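Side-chain contacts in type IV pilus secretin PilQ family protein (Vibrio cholerae, PDB 6W6M), which forms the outer-membrane secretin of the type IV competence pilus, required for natural competence, and probably gives the pilus its way through the outer membrane: residues A[265-270]-A[293-298]; A[317-322]-A[468-473]; A[424-427]-A[433-436]; A[489-494]-A[498-503]. One frame throughout, in Å; residues are numbered along the deposited sequence.

The four contacts follow the chain from a small helix-and-sheet domain into the secretin's long beta strands. Contact 1, in the former, closes first; its centre lies about 25 Å from that of contact 2. Contact 2 then spans 317-322 and 468-473, and contact 3 is nested inside the loop it closes, its centre about 15 Å away. Both bring the sheet of strands 320-347 and 404-429 against the sheet of 434-444 and 456-471. Contact 4, at the end of a hairpin in this second sheet, has its centre about 30 Å from that of contact 3. Contacts 2 to 4 lie in the beta domain, whose sheets enter neighbouring subunits at contacts 3 and 4, consistent with a ring of 14 chains.

Contact 1 of 4, residues A[265-270]-A[293-298]; sequences SDIAAM and NSLLIR
Packing of a helix on a three-stranded antiparallel sheet, in a domain of strand-helix-strand-strand-helix order as in the small ring-forming domains of secretins, brings I267 and A268 of helix 264-271 onto L295 of strand 294-299. The leucine does the work with its fork. Its side chain leaves the sheet toward the helix, and a chi1 of -77° turns the fork so that each methyl has its own helical partner. CD1 meets the branch methyl of the isoleucine, L295 CD1 to I267 CG2 being 3.7 Å. The other prong ends on the alanine, with L295 CD2 3.6 Å from A268 CB. The I267 and L295 side chains meet at a slant, and it is the short CG2 branch of the isoleucine, not its longer CG1-CD1 arm, that makes the touch. A268 has only a methyl to offer, consistent with the close backbone approach: the CA atoms of A268 and L295 are 7.3 Å apart. No hydrogen bond crosses the contact, so the fit is purely apolar, and all three residues are buried. Just before the leucine, N293 and S294 both face D289 in a G1 beta bulge, where strand 294-299 begins beside strand 285-289. I288 of that strand touches both A268 and L295, while I259, in a loop, touches I267 and L295. I311 of helix 303-314 also packs on I267, and strand 253-258 pairs with L295 through the backbone of I257.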
loop_
_atom_site.group_PDB
_atom_site.type_symbol
_atom_site.label_atom_id
_atom_site.label_comp_id
_atom_site.label_asym_id
_atom_site.label_seq_id
_atom_site.Cartn_x
_atom_site.Cartn_y
_atom_site.Cartn_z
ATOM N N SER A 265 -45.897 5.128 -0.799
ATOM C CA SER A 265 -44.552 5.070 -1.360
ATOM C C SER A 265 -44.427 3.957 -2.391
ATOM O O SER A 265 -43.818 4.147 -3.451
ATOM C CB SER A 265 -43.528 4.896 -0.242
ATOM O OG SER A 265 -43.859 3.801 0.588
ATOM N N ASP A 266 -45.013 2.794 -2.110
ATOM C CA ASP A 266 -45.003 1.707 -3.081
ATOM C C ASP A 266 -45.732 2.097 -4.360
ATOM O O ASP A 266 -45.259 1.814 -5.468
ATOM C CB ASP A 266 -45.631 0.461 -2.466
ATOM C CG ASP A 266 -44.890 -0.020 -1.238
ATOM O OD1 ASP A 266 -43.690 0.293 -1.106
ATOM O OD2 ASP A 266 -45.500 -0.716 -0.401
ATOM N N ILE A 267 -46.882 2.757 -4.226
ATOM C CA ILE A 267 -47.658 3.147 -5.396
ATOM C C ILE A 267 -46.929 4.215 -6.201
ATOM O O ILE A 267 -46.929 4.185 -7.435
ATOM C CB ILE A 267 -49.061 3.601 -4.965
ATOM C CG1 ILE A 267 -49.906 2.377 -4.629
ATOM C CG2 ILE A 267 -49.715 4.418 -6.047
ATOM C CD1 ILE A 267 -51.329 2.689 -4.325
ATOM N N ALA A 268 -46.283 5.163 -5.527
ATOM C CA ALA A 268 -45.498 6.153 -6.251
ATOM C C ALA A 268 -44.301 5.524 -6.945
ATOM O O ALA A 268 -43.841 6.036 -7.967
ATOM C CB ALA A 268 -45.035 7.255 -5.306
ATOM N N ALA A 269 -43.767 4.431 -6.402
ATOM C CA ALA A 269 -42.649 3.772 -7.068
ATOM C C ALA A 269 -43.125 2.942 -8.252
ATOM O O ALA A 269 -42.364 2.701 -9.194
ATOM C CB ALA A 269 -41.878 2.903 -6.080
ATOM N N MET A 270 -44.369 2.478 -8.215
ATOM C CA MET A 270 -44.881 1.723 -9.352
ATOM C C MET A 270 -45.353 2.623 -10.488
ATOM O O MET A 270 -45.082 2.326 -11.655
ATOM C CB MET A 270 -46.021 0.812 -8.906
ATOM C CG MET A 270 -46.793 0.208 -10.047
ATOM S SD MET A 270 -48.077 -0.905 -9.479
ATOM C CE MET A 270 -48.638 -0.043 -8.019
ATOM N N ASN A 293 -50.343 9.982 4.144
ATOM C CA ASN A 293 -50.474 8.883 3.183
ATOM C C ASN A 293 -51.163 9.353 1.901
ATOM O O ASN A 293 -52.268 8.925 1.569
ATOM C CB ASN A 293 -51.221 7.699 3.809
ATOM C CG ASN A 293 -51.135 6.435 2.973
ATOM O OD1 ASN A 293 -50.155 6.200 2.280
ATOM N ND2 ASN A 293 -52.165 5.619 3.038
ATOM N N SER A 294 -50.499 10.263 1.186
ATOM C CA SER A 294 -51.109 10.869 0.010
ATOM C C SER A 294 -50.090 11.048 -1.103
ATOM O O SER A 294 -48.885 11.135 -0.868
ATOM C CB SER A 294 -51.745 12.223 0.335
ATOM O OG SER A 294 -52.827 12.068 1.226
ATOM N N LEU A 295 -50.598 11.110 -2.329
ATOM C CA LEU A 295 -49.804 11.424 -3.503
ATOM C C LEU A 295 -50.148 12.821 -3.999
ATOM O O LEU A 295 -51.274 13.288 -3.847
ATOM C CB LEU A 295 -50.043 10.409 -4.618
ATOM C CG LEU A 295 -49.327 9.082 -4.414
ATOM C CD1 LEU A 295 -49.669 8.110 -5.520
ATOM C CD2 LEU A 295 -47.845 9.328 -4.357
ATOM N N LEU A 296 -49.168 13.482 -4.603
ATOM C CA LEU A 296 -49.339 14.820 -5.153
ATOM C C LEU A 296 -48.817 14.792 -6.581
ATOM O O LEU A 296 -47.610 14.663 -6.796
ATOM C CB LEU A 296 -48.603 15.845 -4.294
ATOM C CG LEU A 296 -48.716 17.353 -4.480
ATOM C CD1 LEU A 296 -48.596 18.036 -3.137
ATOM C CD2 LEU A 296 -47.613 17.835 -5.394
ATOM N N ILE A 297 -49.719 14.883 -7.558
ATOM C CA ILE A 297 -49.390 14.641 -8.959
ATOM C C ILE A 297 -49.607 15.913 -9.766
ATOM O O ILE A 297 -50.528 16.694 -9.491
ATOM C CB ILE A 297 -50.217 13.475 -9.537
ATOM C CG1 ILE A 297 -49.834 12.164 -8.859
ATOM C CG2 ILE A 297 -50.041 13.375 -11.037
ATOM C CD1 ILE A 297 -50.764 11.033 -9.172
ATOM N N ARG A 298 -48.745 16.120 -10.765
ATOM C CA ARG A 298 -48.820 17.263 -11.675
ATOM C C ARG A 298 -48.678 16.744 -13.103
ATOM O O ARG A 298 -47.588 16.336 -13.513
ATOM C CB ARG A 298 -47.744 18.288 -11.353
ATOM C CG ARG A 298 -47.651 19.428 -12.343
ATOM C CD ARG A 298 -46.614 20.440 -11.907
ATOM N NE ARG A 298 -46.673 21.665 -12.693
ATOM C CZ ARG A 298 -47.582 22.615 -12.517
ATOM N NH1 ARG A 298 -48.513 22.481 -11.587
ATOM N NH2 ARG A 298 -47.566 23.698 -13.276
#

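Contact 2 of 4, residues A[317-322]-A[468-473]; sequences PVKQVQ and PQITPD
Facing each other without a backbone bond, segments 317-322 and 468-473 keep the CA atoms of K319 and I470 8.5 Å apart and those of V321 and P468 7.6 Å apart, a spacing that side chains must fill. I470 makes both of the close contacts. A chi1 of -66° keeps its CG1 next to the backbone N, and with CD1 extended beyond, the isoleucine reaches across and sets its terminal methyl against two residues of the other segment. One is K319, whose CB lies 3.7 Å from I470 CD1. The other is V321, which offers a single branch: V321 CG2 is 3.9 Å from I470 CD1 and 4.1 Å from I470 CG1. The backbone of V321 is bonded to T428 and that of K319 to N430, whose OD1 also takes a weak hydrogen bond from I470 N, so N430 bridges the two sides. L476 of strand 475-493 packs on I470 as well. Chemically the lysine enters only through CB, its chain bending at chi2 and chi4, and the contact rests on hydrocarbon packing, with no charge or polar pairing exchanged directly between the two segments.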
loop_
_atom_site.group_PDB
_atom_site.type_symbol
_atom_site.label_atom_id
_atom_site.label_comp_id
_atom_site.label_asym_id
_atom_site.label_seq_id
_atom_site.Cartn_x
_atom_site.Cartn_y
_atom_site.Cartn_z
ATOM N N PRO A 317 -58.282 -4.218 0.433
ATOM C CA PRO A 317 -57.837 -5.085 1.527
ATOM C C PRO A 317 -57.488 -6.479 1.032
ATOM O O PRO A 317 -58.125 -7.018 0.126
ATOM C CB PRO A 317 -59.045 -5.115 2.465
ATOM C CG PRO A 317 -60.192 -4.761 1.614
ATOM C CD PRO A 317 -59.678 -3.794 0.612
ATOM N N VAL A 318 -56.467 -7.069 1.652
ATOM C CA VAL A 318 -55.962 -8.376 1.260
ATOM C C VAL A 318 -56.328 -9.406 2.323
ATOM O O VAL A 318 -56.860 -9.084 3.380
ATOM C CB VAL A 318 -54.444 -8.369 1.010
ATOM C CG1 VAL A 318 -54.112 -7.471 -0.146
ATOM C CG2 VAL A 318 -53.711 -7.924 2.243
ATOM N N LYS A 319 -56.041 -10.665 2.008
ATOM C CA LYS A 319 -56.334 -11.804 2.863
ATOM C C LYS A 319 -55.178 -12.071 3.824
ATOM O O LYS A 319 -54.067 -11.565 3.666
ATOM C CB LYS A 319 -56.600 -13.045 2.016
ATOM C CG LYS A 319 -57.828 -12.981 1.162
ATOM C CD LYS A 319 -59.061 -12.982 2.015
ATOM C CE LYS A 319 -60.297 -13.207 1.176
ATOM N NZ LYS A 319 -60.291 -14.550 0.553
ATOM N N GLN A 320 -55.435 -12.912 4.817
ATOM C CA GLN A 320 -54.435 -13.304 5.795
ATOM C C GLN A 320 -54.401 -14.815 5.915
ATOM O O GLN A 320 -55.433 -15.477 5.825
ATOM C CB GLN A 320 -54.720 -12.693 7.149
ATOM C CG GLN A 320 -54.573 -11.213 7.175
ATOM C CD GLN A 320 -54.932 -10.656 8.505
ATOM O OE1 GLN A 320 -54.472 -9.590 8.881
ATOM N NE2 GLN A 320 -55.781 -11.357 9.224
ATOM N N VAL A 321 -53.207 -15.350 6.121
ATOM C CA VAL A 321 -52.972 -16.787 6.155
ATOM C C VAL A 321 -52.295 -17.145 7.467
ATOM O O VAL A 321 -51.498 -16.370 8.002
ATOM C CB VAL A 321 -52.119 -17.251 4.956
ATOM C CG1 VAL A 321 -51.787 -18.708 5.072
ATOM C CG2 VAL A 321 -52.844 -17.000 3.674
ATOM N N GLN A 322 -52.608 -18.334 7.965
ATOM C CA GLN A 322 -52.025 -18.899 9.171
ATOM C C GLN A 322 -51.273 -20.166 8.807
ATOM O O GLN A 322 -51.858 -21.084 8.236
ATOM C CB GLN A 322 -53.123 -19.200 10.182
ATOM C CG GLN A 322 -52.650 -19.803 11.475
ATOM C CD GLN A 322 -53.801 -20.243 12.341
ATOM O OE1 GLN A 322 -54.922 -19.754 12.191
ATOM N NE2 GLN A 322 -53.539 -21.178 13.245
ATOM N N PRO A 468 -46.295 -16.929 1.550
ATOM C CA PRO A 468 -47.449 -17.610 0.951
ATOM C C PRO A 468 -48.040 -16.924 -0.272
ATOM O O PRO A 468 -47.716 -15.773 -0.557
ATOM C CB PRO A 468 -48.449 -17.624 2.105
ATOM C CG PRO A 468 -48.175 -16.358 2.811
ATOM C CD PRO A 468 -46.707 -16.054 2.656
ATOM N N GLN A 469 -48.928 -17.612 -0.987
ATOM C CA GLN A 469 -49.632 -17.039 -2.129
ATOM C C GLN A 469 -50.943 -17.785 -2.328
ATOM O O GLN A 469 -50.945 -19.009 -2.428
ATOM C CB GLN A 469 -48.782 -17.112 -3.401
ATOM C CG GLN A 469 -49.483 -16.578 -4.629
ATOM C CD GLN A 469 -48.657 -16.662 -5.897
ATOM O OE1 GLN A 469 -47.462 -16.395 -5.896
ATOM N NE2 GLN A 469 -49.302 -17.029 -6.989
ATOM N N ILE A 470 -52.047 -17.050 -2.400
ATOM C CA ILE A 470 -53.382 -17.624 -2.537
ATOM C C ILE A 470 -53.762 -17.651 -4.012
ATOM O O ILE A 470 -53.598 -16.653 -4.720
ATOM C CB ILE A 470 -54.417 -16.829 -1.728
ATOM C CG1 ILE A 470 -54.141 -16.950 -0.240
ATOM C CG2 ILE A 470 -55.809 -17.314 -2.031
ATOM C CD1 ILE A 470 -54.939 -16.004 0.588
ATOM N N THR A 471 -54.275 -18.783 -4.472
ATOM C CA THR A 471 -54.687 -19.014 -5.850
ATOM C C THR A 471 -56.207 -19.143 -5.943
ATOM O O THR A 471 -56.897 -19.248 -4.927
ATOM C CB THR A 471 -54.001 -20.270 -6.389
ATOM O OG1 THR A 471 -54.661 -21.431 -5.884
ATOM C CG2 THR A 471 -52.547 -20.298 -5.978
ATOM N N PRO A 472 -56.774 -19.130 -7.160
ATOM C CA PRO A 472 -58.247 -19.114 -7.267
ATOM C C PRO A 472 -58.941 -20.358 -6.744
ATOM O O PRO A 472 -59.952 -20.241 -6.042
ATOM C CB PRO A 472 -58.477 -18.933 -8.770
ATOM C CG PRO A 472 -57.260 -18.319 -9.268
ATOM C CD PRO A 472 -56.155 -18.910 -8.477
ATOM N N ASP A 473 -58.450 -21.550 -7.072
ATOM C CA ASP A 473 -59.195 -22.748 -6.713
ATOM C C ASP A 473 -58.869 -23.268 -5.318
ATOM O O ASP A 473 -58.641 -24.469 -5.147
ATOM C CB ASP A 473 -58.941 -23.845 -7.744
ATOM C CG ASP A 473 -57.495 -24.235 -7.820
ATOM O OD1 ASP A 473 -56.686 -23.598 -7.125
ATOM O OD2 ASP A 473 -57.162 -25.172 -8.573
#

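Contact 3 of 4, residues A[424-427]-A[433-436]; sequences PRLI and PAYI
Torsions set L426 and I436 against each other: the leucine holds CG anti to its carbonyl carbon (chi1 -65°), while the isoleucine holds CG1 anti to its backbone N (chi1 -174°) and so places CG2 between backbone N and carbonyl carbon. That branch methyl and CB form the surface on which the leucine's CG and CD2 rest. L426 CG lies 3.7 Å from I436 CG2, and the two side chains lie alongside, pointing opposite ways. The second prong of the fork turns elsewhere: L426 CD1 is 4.1 Å from A434 CB, so one leucine spans two alternate residues of the facing strand. P424 widens the patch, its ring carbon CB standing 4.1 Å from I436 CG2, and the long arm of I436 ends with CD1 3.9 Å from the carbonyl oxygen R425 O. The axes of the short strands 424-427 and 434-436 come within 7.6 Å, their directions 149° apart, with no hydrogen bond between them. They belong to two sheets laid face to face, joined here by buried apolar side chains. L426 pairs through its backbone with I323 of strand 320-347, whereas I436 pairs with L464 of strand 456-471, which also touches the leucine. Both strands then continue their sheets into the second subunit, where I523 packs on P424 and I506 on I436.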
loop_
_atom_site.group_PDB
_atom_site.type_symbol
_atom_site.label_atom_id
_atom_site.label_comp_id
_atom_site.label_asym_id
_atom_site.label_seq_id
_atom_site.Cartn_x
_atom_site.Cartn_y
_atom_site.Cartn_z
ATOM N N PRO A 424 -44.057 -24.525 15.591
ATOM C CA PRO A 424 -44.293 -23.073 15.516
ATOM C C PRO A 424 -45.462 -22.668 14.619
ATOM O O PRO A 424 -45.866 -23.432 13.749
ATOM C CB PRO A 424 -42.958 -22.544 14.979
ATOM C CG PRO A 424 -42.362 -23.671 14.264
ATOM C CD PRO A 424 -42.802 -24.917 14.932
ATOM N N ARG A 425 -46.016 -21.474 14.818
ATOM C CA ARG A 425 -47.117 -20.965 14.007
ATOM C C ARG A 425 -46.869 -19.506 13.677
ATOM O O ARG A 425 -46.136 -18.811 14.372
ATOM C CB ARG A 425 -48.468 -21.052 14.712
ATOM C CG ARG A 425 -48.695 -22.241 15.541
ATOM C CD ARG A 425 -49.496 -21.866 16.750
ATOM N NE ARG A 425 -50.664 -21.085 16.398
ATOM C CZ ARG A 425 -51.552 -20.657 17.283
ATOM N NH1 ARG A 425 -52.597 -19.944 16.893
ATOM N NH2 ARG A 425 -51.392 -20.945 18.563
ATOM N N LEU A 426 -47.542 -19.039 12.635
ATOM C CA LEU A 426 -47.468 -17.643 12.234
ATOM C C LEU A 426 -48.786 -17.248 11.600
ATOM O O LEU A 426 -49.508 -18.086 11.069
ATOM C CB LEU A 426 -46.343 -17.405 11.229
ATOM C CG LEU A 426 -44.896 -17.601 11.619
ATOM C CD1 LEU A 426 -44.062 -17.437 10.399
ATOM C CD2 LEU A 426 -44.530 -16.588 12.642
ATOM N N ILE A 427 -49.068 -15.952 11.627
ATOM C CA ILE A 427 -50.109 -15.351 10.800
ATOM C C ILE A 427 -49.473 -14.203 10.026
ATOM O O ILE A 427 -48.581 -13.525 10.540
ATOM C CB ILE A 427 -51.320 -14.880 11.632
ATOM C CG1 ILE A 427 -52.029 -16.074 12.251
ATOM C CG2 ILE A 427 -52.290 -14.059 10.804
ATOM C CD1 ILE A 427 -53.043 -15.716 13.269
ATOM N N PRO A 433 -43.418 -11.703 3.524
ATOM C CA PRO A 433 -42.525 -12.639 4.224
ATOM C C PRO A 433 -42.588 -12.512 5.743
ATOM O O PRO A 433 -42.589 -11.413 6.296
ATOM C CB PRO A 433 -41.136 -12.254 3.703
ATOM C CG PRO A 433 -41.368 -11.289 2.599
ATOM C CD PRO A 433 -42.662 -10.632 2.867
ATOM N N ALA A 434 -42.597 -13.659 6.422
ATOM C CA ALA A 434 -42.664 -13.657 7.879
ATOM C C ALA A 434 -41.742 -14.734 8.439
ATOM O O ALA A 434 -41.411 -15.710 7.759
ATOM C CB ALA A 434 -44.098 -13.860 8.354
ATOM N N TYR A 435 -41.329 -14.544 9.695
ATOM C CA TYR A 435 -40.442 -15.490 10.365
ATOM C C TYR A 435 -40.743 -15.526 11.855
ATOM O O TYR A 435 -41.216 -14.553 12.431
ATOM C CB TYR A 435 -38.962 -15.145 10.132
ATOM C CG TYR A 435 -38.565 -13.814 10.699
ATOM C CD1 TYR A 435 -38.114 -13.708 11.999
ATOM C CD2 TYR A 435 -38.621 -12.660 9.928
ATOM C CE1 TYR A 435 -37.732 -12.502 12.514
ATOM C CE2 TYR A 435 -38.237 -11.455 10.437
ATOM C CZ TYR A 435 -37.797 -11.380 11.731
ATOM O OH TYR A 435 -37.415 -10.177 12.256
ATOM N N ILE A 436 -40.455 -16.668 12.474
ATOM C CA ILE A 436 -40.467 -16.799 13.929
ATOM C C ILE A 436 -39.318 -17.710 14.359
ATOM O O ILE A 436 -39.044 -18.724 13.709
ATOM C CB ILE A 436 -41.834 -17.303 14.458
ATOM C CG1 ILE A 436 -41.857 -17.286 15.986
ATOM C CG2 ILE A 436 -42.182 -18.671 13.931
ATOM C CD1 ILE A 436 -43.191 -17.456 16.581
#

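Contact 4 of 4, residues A[489-494]-A[498-503]; sequences ETVKTG and AVSIDT
E489 and S500 meet near the end of the beta hairpin formed by strands 475-493 and 496-513, a hairpin that probably corresponds to a gate hairpin, as in other secretins. Hydrogen bonds come first. The carbonyl oxygen of E489 is gripped twice by one serine: S500 N donates to E489 O at 2.9 Å, and the hydroxyl S500 OG donates to E489 O at 2.8 Å, with a C=O...OG angle of 128° and OG tilted 31° out of the carbonyl plane. The serine torsion explains this second grip, since with chi1 at 64° OG sits between its own backbone N and carbonyl carbon and turns to the same acceptor that the backbone N-H uses. Nearer the turn, A498 N donates to V491 O at 3.1 Å.

The carboxylate of E489 finds its partner in another chain: OE1 forms a salt bridge with R487 NH1 of the third subunit. The same arginine also packs against V491, so the hairpin is tied to its neighbour in the ring. Further along the same segment as S500, I501, D502 and T503 extend the sheet into that subunit, and T440 there bonds to D502 OD1.

Apolar contacts complete the account and are modest. T490 and V499 touch methyl to methyl, with T490 CG2 4.1 Å from V499 CG2. Closer to the turn, T493 uses its methyl branch toward the alanine, T493 CG2 lying 3.9 Å from A498 CB.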
loop_
_atom_site.group_PDB
_atom_site.type_symbol
_atom_site.label_atom_id
_atom_site.label_comp_id
_atom_site.label_asym_id
_atom_site.label_seq_id
_atom_site.Cartn_x
_atom_site.Cartn_y
_atom_site.Cartn_z
ATOM N N GLU A 489 -20.607 -29.843 20.347
ATOM C CA GLU A 489 -19.370 -29.920 21.099
ATOM C C GLU A 489 -18.429 -28.792 20.699
ATOM O O GLU A 489 -18.639 -28.087 19.715
ATOM C CB GLU A 489 -18.694 -31.264 20.874
ATOM C CG GLU A 489 -19.457 -32.413 21.445
ATOM C CD GLU A 489 -18.810 -33.740 21.150
ATOM O OE1 GLU A 489 -17.862 -33.772 20.337
ATOM O OE2 GLU A 489 -19.248 -34.757 21.728
ATOM N N THR A 490 -17.368 -28.632 21.476
ATOM C CA THR A 490 -16.349 -27.623 21.224
ATOM C C THR A 490 -15.127 -28.338 20.668
ATOM O O THR A 490 -14.448 -29.074 21.380
ATOM C CB THR A 490 -16.032 -26.825 22.487
ATOM O OG1 THR A 490 -15.574 -27.705 23.514
ATOM C CG2 THR A 490 -17.249 -26.085 22.974
ATOM N N VAL A 491 -14.896 -28.163 19.373
ATOM C CA VAL A 491 -13.791 -28.771 18.647
ATOM C C VAL A 491 -12.548 -27.899 18.733
ATOM O O VAL A 491 -12.605 -26.753 19.181
ATOM C CB VAL A 491 -14.184 -29.042 17.186
ATOM C CG1 VAL A 491 -15.296 -30.048 17.151
ATOM C CG2 VAL A 491 -14.610 -27.773 16.502
ATOM N N LYS A 492 -11.422 -28.452 18.269
ATOM C CA LYS A 492 -10.102 -27.766 18.307
ATOM C C LYS A 492 -9.810 -27.135 16.941
ATOM O O LYS A 492 -9.915 -27.848 15.927
ATOM C CB LYS A 492 -9.004 -28.770 18.671
ATOM C CG LYS A 492 -9.072 -29.331 20.083
ATOM C CD LYS A 492 -7.980 -30.334 20.378
ATOM C CE LYS A 492 -8.036 -30.873 21.791
ATOM N NZ LYS A 492 -6.968 -31.869 22.040
ATOM N N THR A 493 -9.464 -25.843 16.926
ATOM C CA THR A 493 -9.162 -25.113 15.663
ATOM C C THR A 493 -7.822 -24.381 15.809
ATOM O O THR A 493 -7.744 -23.468 16.651
ATOM C CB THR A 493 -10.274 -24.115 15.307
ATOM O OG1 THR A 493 -10.063 -22.918 16.055
ATOM C CG2 THR A 493 -11.668 -24.642 15.573
ATOM N N GLY A 494 -6.819 -24.767 15.015
ATOM C CA GLY A 494 -5.469 -24.178 15.120
ATOM C C GLY A 494 -4.869 -24.390 16.499
ATOM O O GLY A 494 -4.786 -25.554 16.935
ATOM N N ALA A 498 -13.333 -23.706 19.242
ATOM C CA ALA A 498 -14.554 -23.048 18.801
ATOM C C ALA A 498 -15.707 -24.022 19.000
ATOM O O ALA A 498 -15.500 -25.187 19.345
ATOM C CB ALA A 498 -14.422 -22.573 17.354
ATOM N N VAL A 499 -16.925 -23.551 18.769
ATOM C CA VAL A 499 -18.139 -24.303 19.054
ATOM C C VAL A 499 -18.736 -24.775 17.738
ATOM O O VAL A 499 -18.808 -24.004 16.779
ATOM C CB VAL A 499 -19.157 -23.448 19.834
ATOM C CG1 VAL A 499 -20.308 -24.291 20.305
ATOM C CG2 VAL A 499 -18.497 -22.772 20.998
ATOM N N SER A 500 -19.161 -26.033 17.686
ATOM C CA SER A 500 -19.809 -26.590 16.510
ATOM C C SER A 500 -21.322 -26.628 16.705
ATOM O O SER A 500 -21.833 -26.461 17.807
ATOM C CB SER A 500 -19.258 -27.981 16.207
ATOM O OG SER A 500 -19.555 -28.886 17.245
ATOM N N ILE A 501 -22.043 -26.847 15.610
ATOM C CA ILE A 501 -23.498 -26.763 15.587
ATOM C C ILE A 501 -24.067 -28.026 14.960
ATOM O O ILE A 501 -23.520 -28.531 13.978
ATOM C CB ILE A 501 -23.960 -25.507 14.816
ATOM C CG1 ILE A 501 -23.538 -24.248 15.567
ATOM C CG2 ILE A 501 -25.453 -25.508 14.600
ATOM C CD1 ILE A 501 -23.703 -22.983 14.792
ATOM N N ASP A 502 -25.160 -28.536 15.524
ATOM C CA ASP A 502 -25.886 -29.683 14.985
ATOM C C ASP A 502 -27.192 -29.224 14.351
ATOM O O ASP A 502 -27.991 -28.557 15.007
ATOM C CB ASP A 502 -26.190 -30.693 16.084
ATOM C CG ASP A 502 -24.965 -31.416 16.557
ATOM O OD1 ASP A 502 -23.928 -31.362 15.871
ATOM O OD2 ASP A 502 -25.031 -32.049 17.625
ATOM N N THR A 503 -27.436 -29.620 13.101
ATOM C CA THR A 503 -28.489 -29.022 12.289
ATOM C C THR A 503 -29.471 -30.050 11.740
ATOM O O THR A 503 -29.153 -31.227 11.600
ATOM C CB THR A 503 -27.892 -28.218 11.105
ATOM O OG1 THR A 503 -27.093 -29.070 10.278
ATOM C CG2 THR A 503 -27.030 -27.084 11.604
#